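PDB 3TBF: glucosamine--fructose-6-phosphate aminotransferase [isomerizing] from Francisella tularensis subsp. tularensis, which probably catalyses the glutamine-dependent conversion of fructose 6-phosphate to glucosamine 6-phosphate, its C-terminal part handling the sugar isomerisation. Local coordinates for residues Phe105-Gln110 with Ala115-Ser120; Tyr66-Thr71 with Val172-Phe177; Lys48-Lys53 with Glu146-Phe151. All coordinates share one frame; numbering follows the deposited sequence.

Contact 1 of 3, residues Phe105-Gln110 with Ala115-Ser120; sequences FVSISQ and ADTLES
Two first torsions set up the meeting of strand and helix: Phe105 carries CG opposite its backbone nitrogen (chi1 -176°), which brings the far end of its ring to Ser120, and Thr117 sets OG1 beside the backbone N (chi1 -51°), which leaves CG2 anti to that nitrogen and directed at Ser107. The ring arrives obliquely, with Phe105 CZ 3.6 Å from the carbonyl carbon Ser120 C and 3.8 Å from Ser120 CB, so it touches both the backbone and the side chain of Ser120. Farther along, a methyl-to-methylene contact of 3.6 Å joins Thr117 CG2 to Ser107 CB. The strand and helix joined here open a beta-alpha-beta unit, 103-109, 115-124 and 129-136, within the SIS domain; the axes of 105-109 and 115-120 approach to 9.1 Å and run nearly antiparallel (160°). In relatives of this enzyme the serine-rich turn linking the two holds the sugar phosphate, and Ser109 OG, bonded to Gly112 N and Thr114 OG1, probably helps to shape it here. Ser120 is buried, and its hydroxyl is spent within the helix: OG donates to Asp116 O at 3.0 Å, while Ser120 N reaches the same oxygen from the opposite face of the carbonyl plane. The Phe105 ring also packs edge-to-face with Tyr129.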
ATOM      1  N   PHE A 105      19.728  -5.325   2.139  1.00 15.95           N
ATOM      2  CA  PHE A 105      18.515  -5.997   2.553  1.00 15.28           C
ATOM      3  C   PHE A 105      18.316  -5.752   4.057  1.00 15.23           C
ATOM      4  O   PHE A 105      19.129  -6.125   4.878  1.00 16.64           O
ATOM      5  CB  PHE A 105      18.614  -7.502   2.242  1.00 14.88           C
ATOM      6  CG  PHE A 105      17.369  -8.265   2.559  1.00 16.69           C
ATOM      7  CD1 PHE A 105      17.101  -8.689   3.858  1.00 19.01           C
ATOM      8  CD2 PHE A 105      16.439  -8.530   1.589  1.00 18.26           C
ATOM      9  CE1 PHE A 105      15.920  -9.385   4.161  1.00 17.34           C
ATOM     10  CE2 PHE A 105      15.275  -9.256   1.884  1.00 20.40           C
ATOM     11  CZ  PHE A 105      15.013  -9.651   3.181  1.00 18.23           C
ATOM     12  N   VAL A 106      17.256  -5.042   4.407  1.00 15.01           N
ATOM     13  CA  VAL A 106      16.943  -4.720   5.782  1.00 13.80           C
ATOM     14  C   VAL A 106      15.642  -5.415   6.119  1.00 13.99           C
ATOM     15  O   VAL A 106      14.629  -5.209   5.437  1.00 13.95           O
ATOM     16  CB  VAL A 106      16.739  -3.252   5.961  1.00 13.91           C
ATOM     17  CG1 VAL A 106      16.235  -2.930   7.414  1.00 14.07           C
ATOM     18  CG2 VAL A 106      18.004  -2.521   5.646  1.00 12.92           C
ATOM     19  N   SER A 107      15.670  -6.285   7.127  1.00 13.65           N
ATOM     20  CA  SER A 107      14.449  -6.861   7.642  1.00 13.39           C
ATOM     21  C   SER A 107      14.092  -6.280   9.028  1.00 13.07           C
ATOM     22  O   SER A 107      14.930  -5.768   9.772  1.00 10.81           O
ATOM     23  CB  SER A 107      14.576  -8.364   7.701  1.00 14.63           C
ATOM     24  OG  SER A 107      15.606  -8.758   8.546  1.00 17.75           O
ATOM     25  N   ILE A 108      12.808  -6.229   9.314  1.00 12.66           N
ATOM     26  CA  ILE A 108      12.376  -5.725  10.588  1.00 12.72           C
ATOM     27  C   ILE A 108      11.500  -6.783  11.216  1.00 13.64           C
ATOM     28  O   ILE A 108      10.568  -7.241  10.587  1.00 13.17           O
ATOM     29  CB  ILE A 108      11.558  -4.452  10.425  1.00 12.58           C
ATOM     30  CG1 ILE A 108      12.332  -3.395   9.598  1.00 11.53           C
ATOM     31  CG2 ILE A 108      11.223  -3.883  11.805  1.00  9.24           C
ATOM     32  CD1 ILE A 108      11.520  -2.167   9.248  1.00  5.99           C
ATOM     33  N   SER A 109      11.813  -7.174  12.445  1.00 14.90           N
ATOM     34  CA  SER A 109      11.029  -8.184  13.127  1.00 15.82           C
ATOM     35  C   SER A 109      11.194  -8.135  14.630  1.00 16.75           C
ATOM     36  O   SER A 109      12.309  -8.092  15.137  1.00 18.43           O
ATOM     37  CB  SER A 109      11.458  -9.543  12.689  1.00 16.41           C
ATOM     38  OG  SER A 109      10.627 -10.510  13.270  1.00 17.00           O
ATOM     39  N   GLN A 110      10.087  -8.193  15.350  1.00 17.17           N
ATOM     40  CA  GLN A 110      10.157  -8.258  16.802  1.00 18.14           C
ATOM     41  C   GLN A 110      10.793  -9.590  17.233  1.00 18.07           C
ATOM     42  O   GLN A 110      11.783  -9.605  17.908  1.00 16.49           O
ATOM     43  CB  GLN A 110       8.773  -8.109  17.436  1.00 18.07           C
ATOM     44  CG  GLN A 110       8.811  -7.926  18.971  1.00 23.07           C
ATOM     45  CD  GLN A 110       9.188  -9.193  19.722  1.00 30.13           C
ATOM     46  OE1 GLN A 110       8.628 -10.275  19.471  1.00 35.30           O
ATOM     47  NE2 GLN A 110      10.148  -9.078  20.653  1.00 36.15           N
ATOM     48  N   ALA A 115       8.119 -16.027   9.555  1.00 20.67           N
ATOM     49  CA  ALA A 115       8.413 -16.943   8.449  1.00 20.72           C
ATOM     50  C   ALA A 115       8.765 -16.239   7.136  1.00 19.45           C
ATOM     51  O   ALA A 115       9.852 -16.407   6.590  1.00 20.28           O
ATOM     52  CB  ALA A 115       7.245 -17.865   8.226  1.00 21.04           C
ATOM     53  N   ASP A 116       7.848 -15.449   6.630  1.00 18.03           N
ATOM     54  CA  ASP A 116       8.040 -14.813   5.335  1.00 17.85           C
ATOM     55  C   ASP A 116       9.242 -13.848   5.283  1.00 16.76           C
ATOM     56  O   ASP A 116      10.006 -13.829   4.310  1.00 17.27           O
ATOM     57  CB  ASP A 116       6.760 -14.083   4.939  1.00 17.85           C
ATOM     58  CG  ASP A 116       5.611 -15.052   4.543  1.00 21.75           C
ATOM     59  OD1 ASP A 116       5.874 -16.153   3.987  1.00 23.16           O
ATOM     60  OD2 ASP A 116       4.433 -14.678   4.771  1.00 28.84           O
ATOM     61  N   THR A 117       9.386 -13.042   6.306  1.00 14.36           N
ATOM     62  CA  THR A 117      10.564 -12.216   6.451  1.00 14.92           C
ATOM     63  C   THR A 117      11.854 -13.035   6.469  1.00 15.26           C
ATOM     64  O   THR A 117      12.810 -12.746   5.726  1.00 13.85           O
ATOM     65  CB  THR A 117      10.486 -11.397   7.734  1.00 13.77           C
ATOM     66  OG1 THR A 117       9.226 -10.728   7.745  1.00 15.90           O
ATOM     67  CG2 THR A 117      11.575 -10.371   7.770  1.00 13.15           C
ATOM     68  N   LEU A 118      11.886 -14.053   7.322  1.00 16.03           N
ATOM     69  CA  LEU A 118      13.046 -14.932   7.392  1.00 17.17           C
ATOM     70  C   LEU A 118      13.312 -15.605   6.065  1.00 18.43           C
ATOM     71  O   LEU A 118      14.452 -15.685   5.633  1.00 18.81           O
ATOM     72  CB  LEU A 118      12.823 -16.000   8.452  1.00 17.82           C
ATOM     73  CG  LEU A 118      13.930 -17.008   8.619  1.00 18.33           C
ATOM     74  CD1 LEU A 118      15.220 -16.352   9.021  1.00 13.41           C
ATOM     75  CD2 LEU A 118      13.494 -18.029   9.663  1.00 22.17           C
ATOM     76  N   GLU A 119      12.280 -16.091   5.392  1.00 19.02           N
ATOM     77  CA  GLU A 119      12.536 -16.715   4.104  1.00 20.26           C
ATOM     78  C   GLU A 119      12.919 -15.700   3.001  1.00 19.25           C
ATOM     79  O   GLU A 119      13.597 -16.064   2.059  1.00 18.97           O
ATOM     80  CB  GLU A 119      11.334 -17.538   3.688  1.00 22.24           C
ATOM     81  CG  GLU A 119      11.066 -18.718   4.618  1.00 25.62           C
ATOM     82  CD  GLU A 119      12.154 -19.781   4.522  1.00 31.58           C
ATOM     83  OE1 GLU A 119      12.875 -19.817   3.479  1.00 32.00           O
ATOM     84  OE2 GLU A 119      12.276 -20.559   5.512  1.00 34.66           O
ATOM     85  N   SER A 120      12.481 -14.438   3.104  1.00 18.39           N
ATOM     86  CA  SER A 120      12.971 -13.385   2.208  1.00 17.41           C
ATOM     87  C   SER A 120      14.444 -13.147   2.461  1.00 17.04           C
ATOM     88  O   SER A 120      15.210 -12.940   1.525  1.00 17.76           O
ATOM     89  CB  SER A 120      12.205 -12.075   2.384  1.00 17.16           C
ATOM     90  OG  SER A 120      10.874 -12.234   1.963  1.00 18.41           O
TER

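Contact 2 of 3, residues Tyr66-Thr71 with Val172-Phe177; sequences YNAGMT and VALAIF
A single branch of Leu174 joins helices 63-80 and 165-184 at a buried point. Its CG stands anti to the carbonyl carbon, beside the backbone N (chi1 -77°), and CD1 is carried toward Ala68, lying 3.8 Å from Ala68 O, 4.2 Å from Gly69 N and 4.1 Å from the methyl Ala68 CB. Leu174 CD1 thus rests on the Ala68-Gly69 peptide as well as on Ala68 CB. The backbones come to 7.9 Å between Gly69 CA and Leu174 CA. Around this close point Ala68 also meets Phe167 and Leu171 from the turns of helix 165-184 just before. Thr71 is buried as well, and its hydroxyl is occupied: OG1 donates to Asn67 O at 2.9 Å, from the face of that carbonyl plane opposite to the one used by Thr71 N. The far flank of helix 63-80 is looser. There Tyr66 and selenomethionine Met70 are partly exposed, and Met70 CG sits 4.0 Å above one face of the tyrosine ring, offset toward its rim. Asn67 ND2 meanwhile bonds to Glu244 in helix 238-253, tying this helix to the second SIS domain. Two helices packed side by side over one face of a parallel sheet are what the layered alpha-beta-alpha SIS fold provides.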
ATOM      1  N   TYR A  66       6.153  -3.738   8.968  1.00 12.32           N
ATOM      2  CA  TYR A  66       6.113  -3.152   7.663  1.00 12.35           C
ATOM      3  C   TYR A  66       5.656  -1.699   7.753  1.00 12.13           C
ATOM      4  O   TYR A  66       6.238  -0.831   7.102  1.00 11.77           O
ATOM      5  CB  TYR A  66       5.245  -3.992   6.731  1.00 13.61           C
ATOM      6  CG  TYR A  66       4.855  -3.373   5.435  1.00 11.17           C
ATOM      7  CD1 TYR A  66       5.724  -3.379   4.369  1.00 10.93           C
ATOM      8  CD2 TYR A  66       3.602  -2.820   5.275  1.00 13.57           C
ATOM      9  CE1 TYR A  66       5.366  -2.832   3.162  1.00 11.26           C
ATOM     10  CE2 TYR A  66       3.208  -2.261   4.086  1.00 12.78           C
ATOM     11  CZ  TYR A  66       4.086  -2.275   3.031  1.00 14.81           C
ATOM     12  OH  TYR A  66       3.691  -1.699   1.851  1.00 19.54           O
ATOM     13  N   ASN A  67       4.672  -1.416   8.593  1.00 11.54           N
ATOM     14  CA  ASN A  67       4.294  -0.032   8.824  1.00 11.54           C
ATOM     15  C   ASN A  67       5.457   0.818   9.349  1.00 12.29           C
ATOM     16  O   ASN A  67       5.622   1.961   8.940  1.00 12.59           O
ATOM     17  CB  ASN A  67       3.110   0.017   9.757  1.00 11.88           C
ATOM     18  CG  ASN A  67       1.895  -0.661   9.167  1.00 13.46           C
ATOM     19  OD1 ASN A  67       1.801  -0.805   7.973  1.00 13.90           O
ATOM     20  ND2 ASN A  67       0.997  -1.150  10.019  1.00 14.17           N
ATOM     21  N   ALA A  68       6.327   0.240  10.176  1.00 11.27           N
ATOM     22  CA  ALA A  68       7.475   1.016  10.631  1.00 11.44           C
ATOM     23  C   ALA A  68       8.397   1.322   9.462  1.00 11.37           C
ATOM     24  O   ALA A  68       8.878   2.441   9.311  1.00 11.81           O
ATOM     25  CB  ALA A  68       8.250   0.274  11.797  1.00 10.06           C
ATOM     26  N   GLY A  69       8.639   0.321   8.625  1.00 11.92           N
ATOM     27  CA  GLY A  69       9.487   0.490   7.465  1.00 11.87           C
ATOM     28  C   GLY A  69       9.010   1.548   6.506  1.00 13.07           C
ATOM     29  O   GLY A  69       9.786   2.347   6.000  1.00 12.61           O
HETATM   30  N   MSE A  70       7.719   1.551   6.238  1.00 14.84           N
HETATM   31  CA  MSE A  70       7.121   2.604   5.443  1.00 15.81           C
HETATM   32  C   MSE A  70       7.356   3.989   6.034  1.00 15.81           C
HETATM   33  O   MSE A  70       7.571   4.971   5.305  1.00 15.24           O
HETATM   34  CB  MSE A  70       5.604   2.368   5.337  1.00 17.08           C
HETATM   35  CG  MSE A  70       5.243   1.370   4.281  1.00 19.02           C
HETATM   36 SE   MSE A  70       3.272   1.220   4.110  0.60 24.59          SE
HETATM   37  CE  MSE A  70       2.912   3.040   3.392  1.00 22.63           C
ATOM     38  N   THR A  71       7.319   4.088   7.362  1.00 15.29           N
ATOM     39  CA  THR A  71       7.542   5.387   7.974  1.00 14.70           C
ATOM     40  C   THR A  71       8.982   5.765   7.670  1.00 15.37           C
ATOM     41  O   THR A  71       9.294   6.858   7.223  1.00 17.14           O
ATOM     42  CB  THR A  71       7.309   5.318   9.465  1.00 14.59           C
ATOM     43  OG1 THR A  71       6.034   4.715   9.736  1.00 12.17           O
ATOM     44  CG2 THR A  71       7.344   6.663  10.062  1.00 13.81           C
ATOM     45  N   VAL A 172      12.292   4.146  16.401  1.00 11.67           N
ATOM     46  CA  VAL A 172      13.457   4.809  16.909  1.00 11.92           C
ATOM     47  C   VAL A 172      14.742   4.193  16.327  1.00 12.37           C
ATOM     48  O   VAL A 172      15.629   4.923  15.890  1.00 12.55           O
ATOM     49  CB  VAL A 172      13.464   4.818  18.452  1.00 13.12           C
ATOM     50  CG1 VAL A 172      14.815   5.190  19.002  1.00 14.49           C
ATOM     51  CG2 VAL A 172      12.457   5.799  18.978  1.00 10.43           C
ATOM     52  N   ALA A 173      14.841   2.861  16.280  1.00 11.57           N
ATOM     53  CA  ALA A 173      16.025   2.239  15.697  1.00 10.41           C
ATOM     54  C   ALA A 173      16.224   2.722  14.262  1.00 11.00           C
ATOM     55  O   ALA A 173      17.356   2.966  13.829  1.00 10.82           O
ATOM     56  CB  ALA A 173      15.919   0.730  15.760  1.00  9.52           C
ATOM     57  N   LEU A 174      15.138   2.820  13.496  1.00 11.80           N
ATOM     58  CA  LEU A 174      15.245   3.217  12.091  1.00 11.10           C
ATOM     59  C   LEU A 174      15.689   4.660  11.965  1.00 11.71           C
ATOM     60  O   LEU A 174      16.404   4.969  11.032  1.00 12.18           O
ATOM     61  CB  LEU A 174      13.932   2.980  11.342  1.00 11.48           C
ATOM     62  CG  LEU A 174      13.637   1.514  10.950  1.00 11.86           C
ATOM     63  CD1 LEU A 174      12.122   1.220  10.780  1.00 11.01           C
ATOM     64  CD2 LEU A 174      14.383   1.099   9.713  1.00 11.77           C
ATOM     65  N   ALA A 175      15.268   5.534  12.891  1.00 11.39           N
ATOM     66  CA  ALA A 175      15.735   6.926  12.942  1.00 12.72           C
ATOM     67  C   ALA A 175      17.216   7.013  13.213  1.00 12.61           C
ATOM     68  O   ALA A 175      17.898   7.842  12.622  1.00 13.54           O
ATOM     69  CB  ALA A 175      15.028   7.734  14.040  1.00 11.26           C
ATOM     70  N   ILE A 176      17.700   6.185  14.128  1.00 12.43           N
ATOM     71  CA  ILE A 176      19.112   6.163  14.457  1.00 12.96           C
ATOM     72  C   ILE A 176      19.937   5.676  13.253  1.00 13.91           C
ATOM     73  O   ILE A 176      20.900   6.303  12.884  1.00 14.21           O
ATOM     74  CB  ILE A 176      19.382   5.257  15.681  1.00 13.36           C
ATOM     75  CG1 ILE A 176      18.899   5.952  16.942  1.00 13.87           C
ATOM     76  CG2 ILE A 176      20.873   4.861  15.797  1.00 10.60           C
ATOM     77  CD1 ILE A 176      18.717   4.961  18.079  1.00 14.60           C
ATOM     78  N   PHE A 177      19.542   4.562  12.663  1.00 14.44           N
ATOM     79  CA  PHE A 177      20.077   4.087  11.392  1.00 15.40           C
ATOM     80  C   PHE A 177      20.087   5.182  10.298  1.00 15.57           C
ATOM     81  O   PHE A 177      21.079   5.359   9.602  1.00 15.28           O
ATOM     82  CB  PHE A 177      19.259   2.859  10.927  1.00 15.72           C
ATOM     83  CG  PHE A 177      19.568   2.412   9.538  1.00 18.15           C
ATOM     84  CD1 PHE A 177      20.785   1.871   9.249  1.00 21.40           C
ATOM     85  CD2 PHE A 177      18.636   2.522   8.536  1.00 20.69           C
ATOM     86  CE1 PHE A 177      21.094   1.451   7.969  1.00 24.29           C
ATOM     87  CE2 PHE A 177      18.937   2.103   7.252  1.00 23.37           C
ATOM     88  CZ  PHE A 177      20.175   1.555   6.981  1.00 24.05           C
TER

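Contact 3 of 3, residues Lys48-Lys53 with Glu146-Phe151; sequences KELFEK and ESDIAF
The aromatic ring of Phe51 meets Ile149 obliquely: the methyl Ile149 CD1 lies 3.7 Å from both Phe51 CE1 and CZ. Met133, Leu104, Ile181 and Leu184 also touch the phenylalanine side chain. The other flat group, the Asp148 carboxylate, has its OD2 3.7 Å from the methyl Leu50 CD1, the two side chains crossing at about a right angle. That approach is a van der Waals one; the polar partner of OD2 is Ser132 N on the neighbouring strand, which donates a hydrogen bond to it. Between the two groups Leu50 and Ile149 reach for each other tip to tip, with Leu50 CD2 3.7 Å from Ile149 CD1. Ile149 meets both partners with its CG1 wedged between backbone nitrogen and carbonyl carbon (chi1 58°) and an extended chi2 of 176°, which together carry CD1 toward the helix. In the Rossmann-like sheet of the SIS domain, strand 149-152 is an outermost strand within this chain, pairing in parallel with strand 129-136, and the short helix 47-52 leads into strand 56-61 nearer the other border. Leu50 and Phe51 also touch Leu104, so the helix spans strands 103-109 and 149-152, with 129-136 between them. The exposed residues of 48-53 carry charge: Lys53 NZ makes a salt bridge of 2.7 Å with Glu49 OE2, which it meets on the anti side, 27° out of the carboxylate plane, and Lys48 NZ pairs weakly with Glu52 OE2 at 3.2 Å.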
ATOM      1  N   LYS A  48      30.210  -0.734   8.905  1.00 39.37           N
ATOM      2  CA  LYS A  48      30.673   0.456   8.195  1.00 39.75           C
ATOM      3  C   LYS A  48      31.003   0.165   6.746  1.00 39.43           C
ATOM      4  O   LYS A  48      30.634   0.929   5.868  1.00 38.58           O
ATOM      5  CB  LYS A  48      31.879   1.071   8.898  1.00 40.82           C
ATOM      6  CG  LYS A  48      32.788   1.954   8.038  1.00 43.45           C
ATOM      7  CD  LYS A  48      33.801   2.691   8.929  1.00 49.24           C
ATOM      8  CE  LYS A  48      34.613   3.773   8.168  1.00 52.32           C
ATOM      9  NZ  LYS A  48      35.682   3.199   7.261  1.00 55.41           N
ATOM     10  N   GLU A  49      31.715  -0.925   6.500  1.00 39.44           N
ATOM     11  CA  GLU A  49      32.094  -1.283   5.144  1.00 40.19           C
ATOM     12  C   GLU A  49      30.812  -1.545   4.350  1.00 38.43           C
ATOM     13  O   GLU A  49      30.650  -1.116   3.228  1.00 38.23           O
ATOM     14  CB  GLU A  49      33.009  -2.504   5.183  1.00 41.23           C
ATOM     15  CG  GLU A  49      33.240  -3.194   3.851  1.00 46.46           C
ATOM     16  CD  GLU A  49      33.234  -4.742   3.966  1.00 52.97           C
ATOM     17  OE1 GLU A  49      33.956  -5.275   4.860  1.00 57.81           O
ATOM     18  OE2 GLU A  49      32.521  -5.416   3.159  1.00 54.08           O
ATOM     19  N   LEU A  50      29.878  -2.212   4.991  1.00 36.55           N
ATOM     20  CA  LEU A  50      28.614  -2.576   4.381  1.00 35.35           C
ATOM     21  C   LEU A  50      27.759  -1.334   4.042  1.00 33.67           C
ATOM     22  O   LEU A  50      27.067  -1.276   3.022  1.00 32.70           O
ATOM     23  CB  LEU A  50      27.898  -3.449   5.381  1.00 35.20           C
ATOM     24  CG  LEU A  50      26.868  -4.434   4.896  1.00 38.17           C
ATOM     25  CD1 LEU A  50      27.469  -5.855   4.952  1.00 42.26           C
ATOM     26  CD2 LEU A  50      25.654  -4.313   5.796  1.00 39.11           C
ATOM     27  N   PHE A  51      27.828  -0.323   4.889  1.00 31.54           N
ATOM     28  CA  PHE A  51      27.098   0.899   4.653  1.00 31.19           C
ATOM     29  C   PHE A  51      27.774   1.774   3.587  1.00 32.24           C
ATOM     30  O   PHE A  51      27.108   2.565   2.916  1.00 31.52           O
ATOM     31  CB  PHE A  51      26.966   1.710   5.943  1.00 30.68           C
ATOM     32  CG  PHE A  51      26.088   1.083   7.014  1.00 30.46           C
ATOM     33  CD1 PHE A  51      25.116   0.140   6.712  1.00 27.91           C
ATOM     34  CD2 PHE A  51      26.213   1.501   8.343  1.00 30.85           C
ATOM     35  CE1 PHE A  51      24.306  -0.391   7.705  1.00 28.29           C
ATOM     36  CE2 PHE A  51      25.395   0.967   9.338  1.00 30.79           C
ATOM     37  CZ  PHE A  51      24.436   0.030   9.010  1.00 29.44           C
ATOM     38  N   GLU A  52      29.097   1.668   3.455  1.00 33.56           N
ATOM     39  CA  GLU A  52      29.829   2.433   2.446  1.00 34.47           C
ATOM     40  C   GLU A  52      29.467   1.905   1.081  1.00 33.35           C
ATOM     41  O   GLU A  52      29.415   2.656   0.139  1.00 34.94           O
ATOM     42  CB  GLU A  52      31.331   2.318   2.644  1.00 35.45           C
ATOM     43  CG  GLU A  52      31.798   2.883   3.966  1.00 40.11           C
ATOM     44  CD  GLU A  52      33.335   2.936   4.133  1.00 45.67           C
ATOM     45  OE1 GLU A  52      34.046   1.971   3.717  1.00 49.52           O
ATOM     46  OE2 GLU A  52      33.815   3.942   4.714  1.00 47.65           O
ATOM     47  N   LYS A  53      29.201   0.613   0.983  1.00 31.92           N
ATOM     48  CA  LYS A  53      28.768  -0.007  -0.281  1.00 31.17           C
ATOM     49  C   LYS A  53      27.274   0.146  -0.614  1.00 28.57           C
ATOM     50  O   LYS A  53      26.869  -0.156  -1.715  1.00 29.22           O
ATOM     51  CB  LYS A  53      29.029  -1.506  -0.235  1.00 31.91           C
ATOM     52  CG  LYS A  53      30.461  -1.946  -0.027  1.00 35.88           C
ATOM     53  CD  LYS A  53      30.469  -3.479   0.194  1.00 40.77           C
ATOM     54  CE  LYS A  53      31.900  -4.069   0.350  1.00 44.67           C
ATOM     55  NZ  LYS A  53      31.899  -5.571   0.542  1.00 44.18           N
ATOM     56  N   GLU A 146      21.237 -14.994  10.962  1.00 20.18           N
ATOM     57  CA  GLU A 146      21.445 -15.128   9.554  1.00 20.92           C
ATOM     58  C   GLU A 146      21.712 -13.821   8.864  1.00 21.33           C
ATOM     59  O   GLU A 146      22.056 -13.851   7.693  1.00 22.31           O
ATOM     60  CB  GLU A 146      20.302 -15.856   8.946  1.00 20.70           C
ATOM     61  CG  GLU A 146      20.224 -17.264   9.478  1.00 21.66           C
ATOM     62  CD  GLU A 146      19.044 -18.017   8.902  1.00 24.50           C
ATOM     63  OE1 GLU A 146      18.805 -17.897   7.675  1.00 28.89           O
ATOM     64  OE2 GLU A 146      18.354 -18.743   9.667  1.00 25.15           O
ATOM     65  N   SER A 147      21.609 -12.690   9.564  1.00 20.74           N
ATOM     66  CA  SER A 147      21.916 -11.411   8.947  1.00 21.87           C
ATOM     67  C   SER A 147      23.387 -11.043   9.160  1.00 23.44           C
ATOM     68  O   SER A 147      24.019 -11.523  10.078  1.00 22.83           O
ATOM     69  CB  SER A 147      21.012 -10.307   9.522  1.00 21.44           C
ATOM     70  OG  SER A 147      19.658 -10.619   9.276  1.00 20.90           O
ATOM     71  N   ASP A 148      23.926 -10.164   8.324  1.00 24.82           N
ATOM     72  CA  ASP A 148      25.280  -9.684   8.541  1.00 26.07           C
ATOM     73  C   ASP A 148      25.385  -8.814   9.770  1.00 26.49           C
ATOM     74  O   ASP A 148      26.376  -8.859  10.466  1.00 27.92           O
ATOM     75  CB  ASP A 148      25.758  -8.865   7.359  1.00 26.98           C
ATOM     76  CG  ASP A 148      25.837  -9.672   6.099  1.00 28.78           C
ATOM     77  OD1 ASP A 148      26.043 -10.900   6.206  1.00 33.40           O
ATOM     78  OD2 ASP A 148      25.719  -9.077   5.025  1.00 30.45           O
ATOM     79  N   ILE A 149      24.379  -7.990  10.018  1.00 26.34           N
ATOM     80  CA  ILE A 149      24.397  -7.111  11.163  1.00 25.54           C
ATOM     81  C   ILE A 149      23.005  -6.971  11.764  1.00 23.77           C
ATOM     82  O   ILE A 149      21.997  -7.077  11.078  1.00 23.93           O
ATOM     83  CB  ILE A 149      25.019  -5.751  10.789  1.00 26.73           C
ATOM     84  CG1 ILE A 149      24.278  -5.050   9.659  1.00 27.34           C
ATOM     85  CG2 ILE A 149      26.442  -5.928  10.279  1.00 29.22           C
ATOM     86  CD1 ILE A 149      24.887  -3.661   9.399  1.00 28.73           C
ATOM     87  N   ALA A 150      22.956  -6.726  13.050  1.00 22.52           N
ATOM     88  CA  ALA A 150      21.719  -6.649  13.768  1.00 22.39           C
ATOM     89  C   ALA A 150      21.734  -5.383  14.620  1.00 22.81           C
ATOM     90  O   ALA A 150      22.612  -5.189  15.415  1.00 23.90           O
ATOM     91  CB  ALA A 150      21.575  -7.849  14.648  1.00 22.14           C
ATOM     92  N   PHE A 151      20.777  -4.511  14.404  1.00 22.53           N
ATOM     93  CA  PHE A 151      20.487  -3.440  15.309  1.00 22.19           C
ATOM     94  C   PHE A 151      19.347  -3.905  16.231  1.00 20.87           C
ATOM     95  O   PHE A 151      18.235  -4.156  15.763  1.00 18.72           O
ATOM     96  CB  PHE A 151      20.063  -2.204  14.554  1.00 22.30           C
ATOM     97  CG  PHE A 151      19.810  -1.057  15.438  1.00 26.89           C
ATOM     98  CD1 PHE A 151      18.976  -1.186  16.559  1.00 31.94           C
ATOM     99  CD2 PHE A 151      20.417   0.146  15.222  1.00 33.66           C
ATOM    100  CE1 PHE A 151      18.737  -0.128  17.428  1.00 31.49           C
ATOM    101  CE2 PHE A 151      20.199   1.211  16.118  1.00 34.48           C
ATOM    102  CZ  PHE A 151      19.340   1.059  17.209  1.00 32.63           C
TER

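In the fold
All three contacts belong to the first SIS domain, with centres about 14 to 16 Å apart, and all lie around its parallel five-stranded sheet. Along the chain, contact 1 is a local step nested inside the loops closed by contacts 2 and 3, whose segments alternate. Ile108 points away from helix 115-124 and meets Leu174 and Gly69, so strand 103-109 links the helix layer of contact 1 to that of contact 2. Helix 165-184 follows strand 149-152 and joins contacts 2 and 3, where Ala173 packs on Phe151 and Phe177 on Phe51. Contacts 2 and 3 thus bring distant segments together on the sheet, while contact 1 packs a neighbouring helix against its other face.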